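Local coordinates for protein VP1 (Polyomavirus HPyV7, PDB 4PCH) that forms the pentameric building blocks of the T=7 icosahedral polyomavirus capsid through its jelly-roll core and probably takes part in attachment to host cells, at residues 159-163 against 174-180; 215-221 against 267-271; 225-231 against 260-264. The contacts are given in a common frame with arbitrary orientation. Where two conformers were deposited one is given. Residues are numbered along the deposited sequence.

Contact 1. Residues 159-163 against 174-180; sequences ALRKQ and WVADPTK
A charged pair leads this contact: Arg161 NE donates to Asp177 OD2 at 2.8 Å (N-H...O 145°), a salt bridge in which the carboxylate meets the edge of the guanidinium. The Arg161 side chain reaches it in an extended m,t,t conformation. Asp177 (chi1 t) uses its other oxygen within its own segment, OD1 accepting from Thr179 N at 2.9 Å and Thr179 OG1 at 2.7 Å; the first defines an Asx turn, set in a type I turn from Asp177 to Lys180. Lys180 CE comes within 3.4 Å of Arg161 CD. At the other end Trp174 CH2 packs on Leu160 CD2 (3.8 Å) and Lys162 CG (3.9 Å), while Trp174 NE1 hydrogen-bonds to Glu147 O and Lys162 NZ forms a salt bridge with the Glu147 carboxylate. The CA atoms lie 8.2 Å apart for Arg161 and Asp177 and 8.9 Å for Lys162 and Trp174, because strand 129-132 runs between 161-163 and 174-176 as the middle of a small antiparallel sheet in the EF loop of the jelly roll. Within the turn, Pro178 packs on Phe261 of a neighbouring subunit. Asp177 thus both shapes its turn and offsets positive charge where Arg161 NE and Lys180 NZ are 4.2 Å apart.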
loop_
_atom_site.group_PDB
_atom_site.type_symbol
_atom_site.label_atom_id
_atom_site.label_comp_id
_atom_site.label_asym_id
_atom_site.label_seq_id
_atom_site.Cartn_x
_atom_site.Cartn_y
_atom_site.Cartn_z
ATOM N N ALA B 159 12.157 10.493 31.195
ATOM C CA ALA B 159 11.582 11.465 30.264
ATOM C C ALA B 159 10.325 12.051 30.903
ATOM O O ALA B 159 9.584 11.339 31.576
ATOM C CB ALA B 159 11.223 10.805 28.953
ATOM N N LEU B 160 10.094 13.336 30.681
ATOM C CA LEU B 160 8.944 14.025 31.284
ATOM C C LEU B 160 7.626 13.371 30.851
ATOM O O LEU B 160 7.417 13.076 29.675
ATOM C CB LEU B 160 8.961 15.483 30.849
ATOM C CG LEU B 160 7.890 16.469 31.309
ATOM C CD1 LEU B 160 7.797 16.497 32.820
ATOM C CD2 LEU B 160 8.226 17.848 30.724
ATOM N N ARG B 161 6.732 13.187 31.823
ATOM C CA ARG B 161 5.405 12.660 31.556
ATOM C C ARG B 161 4.361 13.656 32.007
ATOM O O ARG B 161 4.503 14.278 33.058
ATOM C CB ARG B 161 5.223 11.321 32.240
ATOM C CG ARG B 161 5.910 10.246 31.442
ATOM C CD ARG B 161 5.998 8.943 32.177
ATOM N NE ARG B 161 6.175 7.865 31.216
ATOM C CZ ARG B 161 7.356 7.497 30.727
ATOM N NH1 ARG B 161 8.464 8.135 31.105
ATOM N NH2 ARG B 161 7.431 6.494 29.867
ATOM N N LYS B 162 3.337 13.822 31.181
ATOM C CA LYS B 162 2.233 14.748 31.442
ATOM C C LYS B 162 0.987 14.187 30.790
ATOM O O LYS B 162 1.039 13.210 30.027
ATOM C CB LYS B 162 2.496 16.142 30.875
ATOM C CG LYS B 162 3.537 16.988 31.583
ATOM C CD LYS B 162 3.234 18.468 31.422
ATOM C CE LYS B 162 4.194 19.268 32.276
ATOM N NZ LYS B 162 4.124 20.723 32.005
ATOM N N GLN B 163 -0.155 14.790 31.123
ATOM C CA GLN B 163 -1.401 14.486 30.406
ATOM C C GLN B 163 -1.837 15.658 29.548
ATOM O O GLN B 163 -1.622 16.805 29.909
ATOM C CB GLN B 163 -2.507 14.124 31.403
ATOM C CG GLN B 163 -2.125 13.009 32.337
ATOM C CD GLN B 163 -3.313 12.535 33.179
ATOM O OE1 GLN B 163 -3.736 11.385 33.086
ATOM N NE2 GLN B 163 -3.878 13.435 33.957
ATOM N N TRP B 174 5.440 15.637 21.863
ATOM C CA TRP B 174 4.693 14.857 22.869
ATOM C C TRP B 174 4.118 13.620 22.196
ATOM O O TRP B 174 3.376 13.786 21.210
ATOM C CB TRP B 174 3.571 15.698 23.465
ATOM C CG TRP B 174 4.054 16.857 24.296
ATOM C CD1 TRP B 174 4.195 18.159 23.909
ATOM C CD2 TRP B 174 4.483 16.797 25.652
ATOM N NE1 TRP B 174 4.680 18.909 24.944
ATOM C CE2 TRP B 174 4.859 18.091 26.035
ATOM C CE3 TRP B 174 4.578 15.755 26.595
ATOM C CZ2 TRP B 174 5.322 18.381 27.311
ATOM C CZ3 TRP B 174 5.047 16.051 27.864
ATOM C CH2 TRP B 174 5.426 17.345 28.206
ATOM N N VAL B 175 4.433 12.445 22.722
ATOM C CA VAL B 175 4.064 11.149 22.145
ATOM C C VAL B 175 3.149 10.386 23.120
ATOM O O VAL B 175 3.432 10.361 24.325
ATOM C CB VAL B 175 5.332 10.306 21.901
ATOM C CG1 VAL B 175 4.986 8.979 21.257
ATOM C CG2 VAL B 175 6.337 11.055 21.016
ATOM N N ALA B 176 2.099 9.738 22.615
ATOM C CA ALA B 176 1.253 8.913 23.466
ATOM C C ALA B 176 2.123 7.936 24.240
ATOM O O ALA B 176 3.020 7.318 23.689
ATOM C CB ALA B 176 0.238 8.140 22.625
ATOM N N ASP B 177 1.813 7.767 25.517
ATOM C CA ASP B 177 2.621 6.955 26.415
ATOM C C ASP B 177 2.069 5.509 26.527
ATOM O O ASP B 177 1.024 5.292 27.162
ATOM C CB ASP B 177 2.662 7.652 27.776
ATOM C CG ASP B 177 3.586 6.944 28.794
ATOM O OD1 ASP B 177 4.107 5.839 28.492
ATOM O OD2 ASP B 177 3.740 7.484 29.916
ATOM N N PRO B 178 2.751 4.513 25.916
ATOM C CA PRO B 178 2.281 3.144 25.952
ATOM C C PRO B 178 2.463 2.461 27.320
ATOM O O PRO B 178 1.903 1.421 27.543
ATOM C CB PRO B 178 3.142 2.461 24.863
ATOM C CG PRO B 178 4.426 3.214 24.906
ATOM C CD PRO B 178 4.025 4.629 25.175
ATOM N N THR B 179 3.229 3.069 28.229
ATOM C CA THR B 179 3.373 2.549 29.583
ATOM C C THR B 179 2.217 2.980 30.510
ATOM O O THR B 179 2.134 2.499 31.640
ATOM C CB THR B 179 4.723 2.933 30.233
ATOM O OG1 THR B 179 4.740 4.324 30.607
ATOM C CG2 THR B 179 5.886 2.622 29.299
ATOM N N LYS B 180 1.356 3.875 30.027
ATOM C CA LYS B 180 0.184 4.341 30.773
ATOM C C LYS B 180 -1.025 4.162 29.846
ATOM O O LYS B 180 -1.122 3.130 29.149
ATOM C CB LYS B 180 0.393 5.771 31.287
ATOM C CG LYS B 180 1.582 5.864 32.243
ATOM C CD LYS B 180 1.721 7.240 32.857
ATOM C CE LYS B 180 3.145 7.493 33.306
ATOM N NZ LYS B 180 3.646 6.470 34.264
#

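Contact 2. Residues 215-221 against 267-271; sequences GVGILCT and RQRRI
Gly215 begins the first segment with phi/psi 84/9, a positive-phi conformation suited to glycine. Two arginines come close to its carbonyl oxygen: Gly215 O lies 3.3 Å from Arg267 NH2 and 3.1 Å from Arg269 NH1, near both guanidinium planes. A water joins the first pair, donating to Gly215 O at 2.8 Å and accepting a weak bond from Arg267 NH2 at 3.0 Å. The main charge partner of both arginines is Glu84, which also accepts from Gly217 N. Val216 (chi1 t) sets CG2 over one face of the Arg269 guanidinium, 3.9 Å from Arg269 NH1. After Gly217 the chain resumes strand 208-219 at Ile218 and Leu219, where Leu219 (m,t) points across: its CD2 is 4.2 Å from Arg269 CG and its CD1 is 4.3 Å from Ile271 CG2. An inverse gamma turn centred on Cys220 follows, with a weak 3.0 Å bond from Thr221 N to Leu219 O, and Thr221 CG2 ends the contact 4.1 Å from Ile271 CD1. The segment directions differ by 78°, and the closest CA pair, Leu219 and Arg269, is 8.1 Å apart. That spacing reflects strand 79-93 (D) lying between them in the BIDG sheet: its backbone pairs with Ile218 and Cys220 on one edge and with Arg267 and Arg269 on the other, with strand 9-27 next beyond 267-271.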
loop_
_atom_site.group_PDB
_atom_site.type_symbol
_atom_site.label_atom_id
_atom_site.label_comp_id
_atom_site.label_asym_id
_atom_site.label_seq_id
_atom_site.Cartn_x
_atom_site.Cartn_y
_atom_site.Cartn_z
ATOM N N GLY B 215 -13.501 -8.093 26.862
ATOM C CA GLY B 215 -14.782 -7.524 26.457
ATOM C C GLY B 215 -15.079 -6.137 27.045
ATOM O O GLY B 215 -16.190 -5.645 26.886
ATOM N N VAL B 216 -14.100 -5.515 27.703
ATOM C CA VAL B 216 -14.321 -4.243 28.426
ATOM C C VAL B 216 -13.789 -3.029 27.669
ATOM O O VAL B 216 -12.621 -2.977 27.237
ATOM C CB VAL B 216 -13.697 -4.273 29.849
ATOM C CG1 VAL B 216 -14.055 -3.013 30.634
ATOM C CG2 VAL B 216 -14.132 -5.519 30.618
ATOM N N GLY B 217 -14.659 -2.044 27.496
ATOM C CA GLY B 217 -14.314 -0.814 26.819
ATOM C C GLY B 217 -13.737 0.209 27.767
ATOM O O GLY B 217 -13.261 -0.126 28.836
ATOM N N ILE B 218 -13.835 1.469 27.378
ATOM C CA ILE B 218 -13.339 2.576 28.163
ATOM C C ILE B 218 -14.365 2.869 29.262
ATOM O O ILE B 218 -15.541 3.036 28.981
ATOM C CB ILE B 218 -13.189 3.836 27.307
ATOM C CG1 ILE B 218 -12.168 3.641 26.178
ATOM C CG2 ILE B 218 -12.819 5.029 28.181
ATOM C CD1 ILE B 218 -10.828 3.121 26.634
ATOM N N LEU B 219 -13.916 2.924 30.500
ATOM C CA LEU B 219 -14.821 3.164 31.630
ATOM C C LEU B 219 -14.776 4.637 31.966
ATOM O O LEU B 219 -13.757 5.154 32.449
ATOM C CB LEU B 219 -14.430 2.299 32.812
ATOM C CG LEU B 219 -14.415 0.791 32.556
ATOM C CD1 LEU B 219 -13.806 0.090 33.756
ATOM C CD2 LEU B 219 -15.805 0.257 32.244
ATOM N N CYS B 220 -15.883 5.321 31.688
ATOM C CA CYS B 220 -15.920 6.767 31.789
ATOM C C CYS B 220 -16.373 7.135 33.196
ATOM O O CYS B 220 -17.450 7.710 33.396
ATOM C CB CYS B 220 -16.866 7.328 30.740
ATOM S SG CYS B 220 -16.307 7.058 29.032
ATOM N N THR B 221 -15.524 6.843 34.173
ATOM C CA THR B 221 -15.942 6.848 35.566
ATOM C C THR B 221 -16.153 8.242 36.122
ATOM O O THR B 221 -16.790 8.390 37.163
ATOM C CB THR B 221 -14.930 6.126 36.465
ATOM O OG1 THR B 221 -13.687 6.805 36.431
ATOM C CG2 THR B 221 -14.700 4.679 35.989
ATOM N N ARG B 267 -22.602 2.111 26.758
ATOM C CA ARG B 267 -23.583 1.293 27.471
ATOM C C ARG B 267 -23.223 1.393 28.957
ATOM O O ARG B 267 -22.243 2.033 29.317
ATOM C CB ARG B 267 -23.559 -0.178 27.003
ATOM C CG ARG B 267 -22.242 -0.889 27.282
ATOM C CD ARG B 267 -22.062 -2.154 26.461
ATOM N NE ARG B 267 -20.724 -2.704 26.668
ATOM C CZ ARG B 267 -20.104 -3.532 25.830
ATOM N NH1 ARG B 267 -20.725 -3.986 24.735
ATOM N NH2 ARG B 267 -18.866 -3.932 26.107
ATOM N N GLN B 268 -24.026 0.802 29.819
ATOM C CA GLN B 268 -23.745 0.837 31.242
ATOM C C GLN B 268 -23.089 -0.443 31.717
ATOM O O GLN B 268 -23.470 -1.543 31.301
ATOM C CB GLN B 268 -25.019 1.130 32.009
ATOM C CG GLN B 268 -25.552 2.520 31.718
ATOM C CD GLN B 268 -26.809 2.874 32.500
ATOM O OE1 GLN B 268 -27.287 2.125 33.361
ATOM N NE2 GLN B 268 -27.344 4.056 32.213
ATOM N N ARG B 269 -22.166 -0.292 32.652
ATOM C CA ARG B 269 -21.381 -1.403 33.200
ATOM C C ARG B 269 -21.305 -1.224 34.704
ATOM O O ARG B 269 -21.019 -0.117 35.181
ATOM C CB ARG B 269 -19.986 -1.373 32.576
ATOM C CG ARG B 269 -18.983 -2.408 33.081
ATOM C CD ARG B 269 -19.266 -3.808 32.580
ATOM N NE ARG B 269 -18.745 -3.980 31.226
ATOM C CZ ARG B 269 -18.299 -5.121 30.707
ATOM N NH1 ARG B 269 -17.860 -5.128 29.461
ATOM N NH2 ARG B 269 -18.286 -6.242 31.415
ATOM N N ARG B 270 -21.556 -2.287 35.460
ATOM C CA ARG B 270 -21.320 -2.251 36.912
ATOM C C ARG B 270 -19.852 -2.623 37.205
ATOM O O ARG B 270 -19.256 -3.501 36.565
ATOM C CB ARG B 270 -22.334 -3.109 37.709
ATOM C CG ARG B 270 -22.606 -2.491 39.105
ATOM C CD ARG B 270 -23.633 -3.187 39.997
ATOM N NE ARG B 270 -24.988 -2.616 39.942
ATOM C CZ ARG B 270 -25.424 -1.507 40.570
ATOM N NH1 ARG B 270 -26.699 -1.154 40.412
ATOM N NH2 ARG B 270 -24.633 -0.730 41.334
ATOM N N ILE B 271 -19.232 -1.865 38.104
ATOM C CA ILE B 271 -17.858 -2.123 38.535
ATOM C C ILE B 271 -17.837 -2.204 40.069
ATOM O O ILE B 271 -18.707 -1.647 40.761
ATOM C CB ILE B 271 -16.871 -1.074 37.972
ATOM C CG1 ILE B 271 -17.186 0.315 38.523
ATOM C CG2 ILE B 271 -16.911 -1.044 36.441
ATOM C CD1 ILE B 271 -16.301 1.434 38.017
HETATM O O HOH W 1 -18.291 -6.846 25.527
#

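Contact 3. Residues 225-231 against 260-264; sequences VYLTSAD and RFFRV
Two sheets of the viral jelly roll meet face to face here, strand 225-231 (H) from the CHEF sheet and strand 260-264 (I) from the BIDG sheet. The axes pass 8.8 Å apart at 151°, roughly antiparallel, and the backbone of 225-231 bonds instead to strands 62-67 and 117-124, so the link is made by side chains in the sandwich interior. Facing CA pairs are Val225 with Val264 at 8.5 Å, Leu227 with Phe262 at 8.2 Å and Ser229 with Arg260 at 7.2 Å; the backbones draw closer toward Arg260.

Leu227, Phe262 and Arg260 bury the most surface. Leu227 (m,t) lays CD2 over the Phe262 ring, 4.2 Å from its centroid and 24° off the normal, a CH-pi contact; its CD1 approaches Phe262 CB at 3.9 Å, and CD2 also meets Val264 CG2 at 4.1 Å. Val225 CG2 extends this apolar row to Val264 CG1 at 4.4 Å. Phe262 (chi1 m, chi2 83°) reaches across the gap, so that Phe262 CZ comes to 3.8 Å from Thr228 O and 4.2 Å from Ser229 CB, the latter at the ring edge. Leu27 and Trp121 cover further parts of this core.

Arg260 (t,t,m) runs past Ser229, its CD 3.7 Å from Ser229 CB, to a buried salt bridge with Asp231, while Thr90 takes up Arg260 NH1. The pairing is bidentate and nearly linear: Arg260 NH2 donates to Asp231 OD1 at 2.7 Å and 174°, and Arg260 NE to Asp231 OD2 at 2.9 Å and 163°.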
loop_
_atom_site.group_PDB
_atom_site.type_symbol
_atom_site.label_atom_id
_atom_site.label_comp_id
_atom_site.label_asym_id
_atom_site.label_seq_id
_atom_site.Cartn_x
_atom_site.Cartn_y
_atom_site.Cartn_z
ATOM N N VAL B 225 -16.355 11.629 28.575
ATOM C CA VAL B 225 -15.428 10.931 27.679
ATOM C C VAL B 225 -14.442 11.969 27.138
ATOM O O VAL B 225 -14.817 13.106 26.840
ATOM C CB VAL B 225 -16.161 10.144 26.584
ATOM C CG1 VAL B 225 -16.990 11.024 25.685
ATOM C CG2 VAL B 225 -15.179 9.327 25.748
ATOM N N TYR B 226 -13.181 11.557 27.023
ATOM C CA TYR B 226 -12.074 12.441 26.693
ATOM C C TYR B 226 -11.611 12.035 25.306
ATOM O O TYR B 226 -11.307 10.851 25.088
ATOM C CB TYR B 226 -10.920 12.270 27.693
ATOM C CG TYR B 226 -11.271 12.792 29.083
ATOM C CD1 TYR B 226 -12.211 12.145 29.851
ATOM C CD2 TYR B 226 -10.678 13.936 29.596
ATOM C CE1 TYR B 226 -12.566 12.623 31.101
ATOM C CE2 TYR B 226 -11.011 14.419 30.841
ATOM C CZ TYR B 226 -11.971 13.756 31.592
ATOM O OH TYR B 226 -12.341 14.198 32.831
ATOM N N LEU B 227 -11.655 12.996 24.387
ATOM C CA LEU B 227 -11.225 12.812 22.989
ATOM C C LEU B 227 -10.005 13.644 22.730
ATOM O O LEU B 227 -9.932 14.786 23.172
ATOM C CB LEU B 227 -12.344 13.243 22.047
ATOM C CG LEU B 227 -13.657 12.466 22.226
ATOM C CD1 LEU B 227 -14.721 13.054 21.329
ATOM C CD2 LEU B 227 -13.470 10.967 22.004
ATOM N N THR B 228 -9.057 13.087 21.971
ATOM C CA THR B 228 -7.821 13.796 21.627
ATOM C C THR B 228 -7.534 13.495 20.157
ATOM O O THR B 228 -7.782 12.387 19.710
ATOM C CB THR B 228 -6.634 13.362 22.510
ATOM O OG1 THR B 228 -7.011 13.389 23.895
ATOM C CG2 THR B 228 -5.425 14.283 22.326
ATOM N N SER B 229 -7.077 14.502 19.407
ATOM C CA SER B 229 -6.738 14.240 18.010
ATOM C C SER B 229 -5.634 15.144 17.507
ATOM O O SER B 229 -5.330 16.159 18.112
ATOM C CB SER B 229 -7.978 14.344 17.116
ATOM O OG SER B 229 -8.453 15.658 16.990
ATOM N N ALA B 230 -5.000 14.736 16.401
ATOM C CA ALA B 230 -4.129 15.625 15.654
ATOM C C ALA B 230 -4.048 15.089 14.250
ATOM O O ALA B 230 -3.820 13.874 14.049
ATOM C CB ALA B 230 -2.742 15.666 16.269
ATOM N N ASP B 231 -4.223 15.978 13.285
ATOM C CA ASP B 231 -4.224 15.614 11.876
ATOM C C ASP B 231 -3.472 16.666 11.078
ATOM O O ASP B 231 -4.014 17.710 10.726
ATOM C CB ASP B 231 -5.660 15.430 11.377
ATOM C CG ASP B 231 -6.320 14.212 11.988
ATOM O OD1 ASP B 231 -6.035 13.053 11.538
ATOM O OD2 ASP B 231 -7.059 14.382 12.988
ATOM N N ARG B 260 -11.919 16.690 13.058
ATOM C CA ARG B 260 -11.991 15.229 13.224
ATOM C C ARG B 260 -13.275 14.889 13.954
ATOM O O ARG B 260 -13.469 15.299 15.102
ATOM C CB ARG B 260 -10.789 14.577 13.930
ATOM C CG ARG B 260 -10.995 13.075 14.104
ATOM C CD ARG B 260 -9.759 12.334 14.589
ATOM N NE ARG B 260 -8.778 12.153 13.504
ATOM C CZ ARG B 260 -8.804 11.155 12.623
ATOM N NH1 ARG B 260 -9.764 10.234 12.651
ATOM N NH2 ARG B 260 -7.880 11.066 11.667
ATOM N N PHE B 261 -14.138 14.161 13.246
ATOM C CA PHE B 261 -15.429 13.676 13.760
ATOM C C PHE B 261 -15.224 12.466 14.655
ATOM O O PHE B 261 -14.455 11.594 14.326
ATOM C CB PHE B 261 -16.363 13.317 12.588
ATOM C CG PHE B 261 -17.672 12.696 13.002
ATOM C CD1 PHE B 261 -18.691 13.481 13.500
ATOM C CD2 PHE B 261 -17.870 11.312 12.913
ATOM C CE1 PHE B 261 -19.900 12.939 13.883
ATOM C CE2 PHE B 261 -19.080 10.768 13.295
ATOM C CZ PHE B 261 -20.087 11.566 13.784
ATOM N N PHE B 262 -16.001 12.383 15.745
ATOM C CA PHE B 262 -16.086 11.178 16.566
ATOM C C PHE B 262 -17.551 10.919 16.874
ATOM O O PHE B 262 -18.296 11.862 17.149
ATOM C CB PHE B 262 -15.414 11.350 17.923
ATOM C CG PHE B 262 -13.912 11.475 17.889
ATOM C CD1 PHE B 262 -13.308 12.694 17.626
ATOM C CD2 PHE B 262 -13.098 10.363 18.152
ATOM C CE1 PHE B 262 -11.922 12.819 17.657
ATOM C CE2 PHE B 262 -11.712 10.482 18.180
ATOM C CZ PHE B 262 -11.130 11.732 17.941
ATOM N N ARG B 263 -17.966 9.651 16.821
ATOM C CA ARG B 263 -19.226 9.208 17.417
ATOM C C ARG B 263 -18.863 8.100 18.411
ATOM O O ARG B 263 -18.277 7.088 18.039
ATOM C CB ARG B 263 -20.198 8.652 16.359
ATOM C CG ARG B 263 -21.545 8.231 16.946
ATOM C CD ARG B 263 -22.496 7.633 15.923
ATOM N NE ARG B 263 -22.750 8.475 14.753
ATOM C CZ ARG B 263 -22.161 8.362 13.561
ATOM N NH1 ARG B 263 -22.507 9.198 12.591
ATOM N NH2 ARG B 263 -21.188 7.461 13.323
ATOM N N VAL B 264 -19.217 8.287 19.671
ATOM C CA VAL B 264 -18.804 7.342 20.713
ATOM C C VAL B 264 -20.060 6.641 21.206
ATOM O O VAL B 264 -21.035 7.313 21.605
ATOM C CB VAL B 264 -18.106 8.076 21.890
ATOM C CG1 VAL B 264 -17.713 7.097 22.982
ATOM C CG2 VAL B 264 -16.852 8.813 21.416
#

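Overall arrangement
From the N terminus, contact 1 comes first and closes a ten-residue loop between 163 and 174, wholly within the EF loop. Contact 2 then opens at 215-221 and closes at 267-271, and contact 3 (225-231 with 260-264) nests inside that loop. Both use strand 253-271: contact 2 relates strands within the BIDG sheet, contact 3 joins that sheet to CHEF. They touch where the chain passes from one sheet to the other, Cys220 SG lying 3.9 Å from Val225 CB. Contact 1 stays separate, its nearest atoms about 8 Å from contact 3. Between subunits of the pentamer the two regions do meet, the 174-180 turn of one packing on the 260-264 strand of the next.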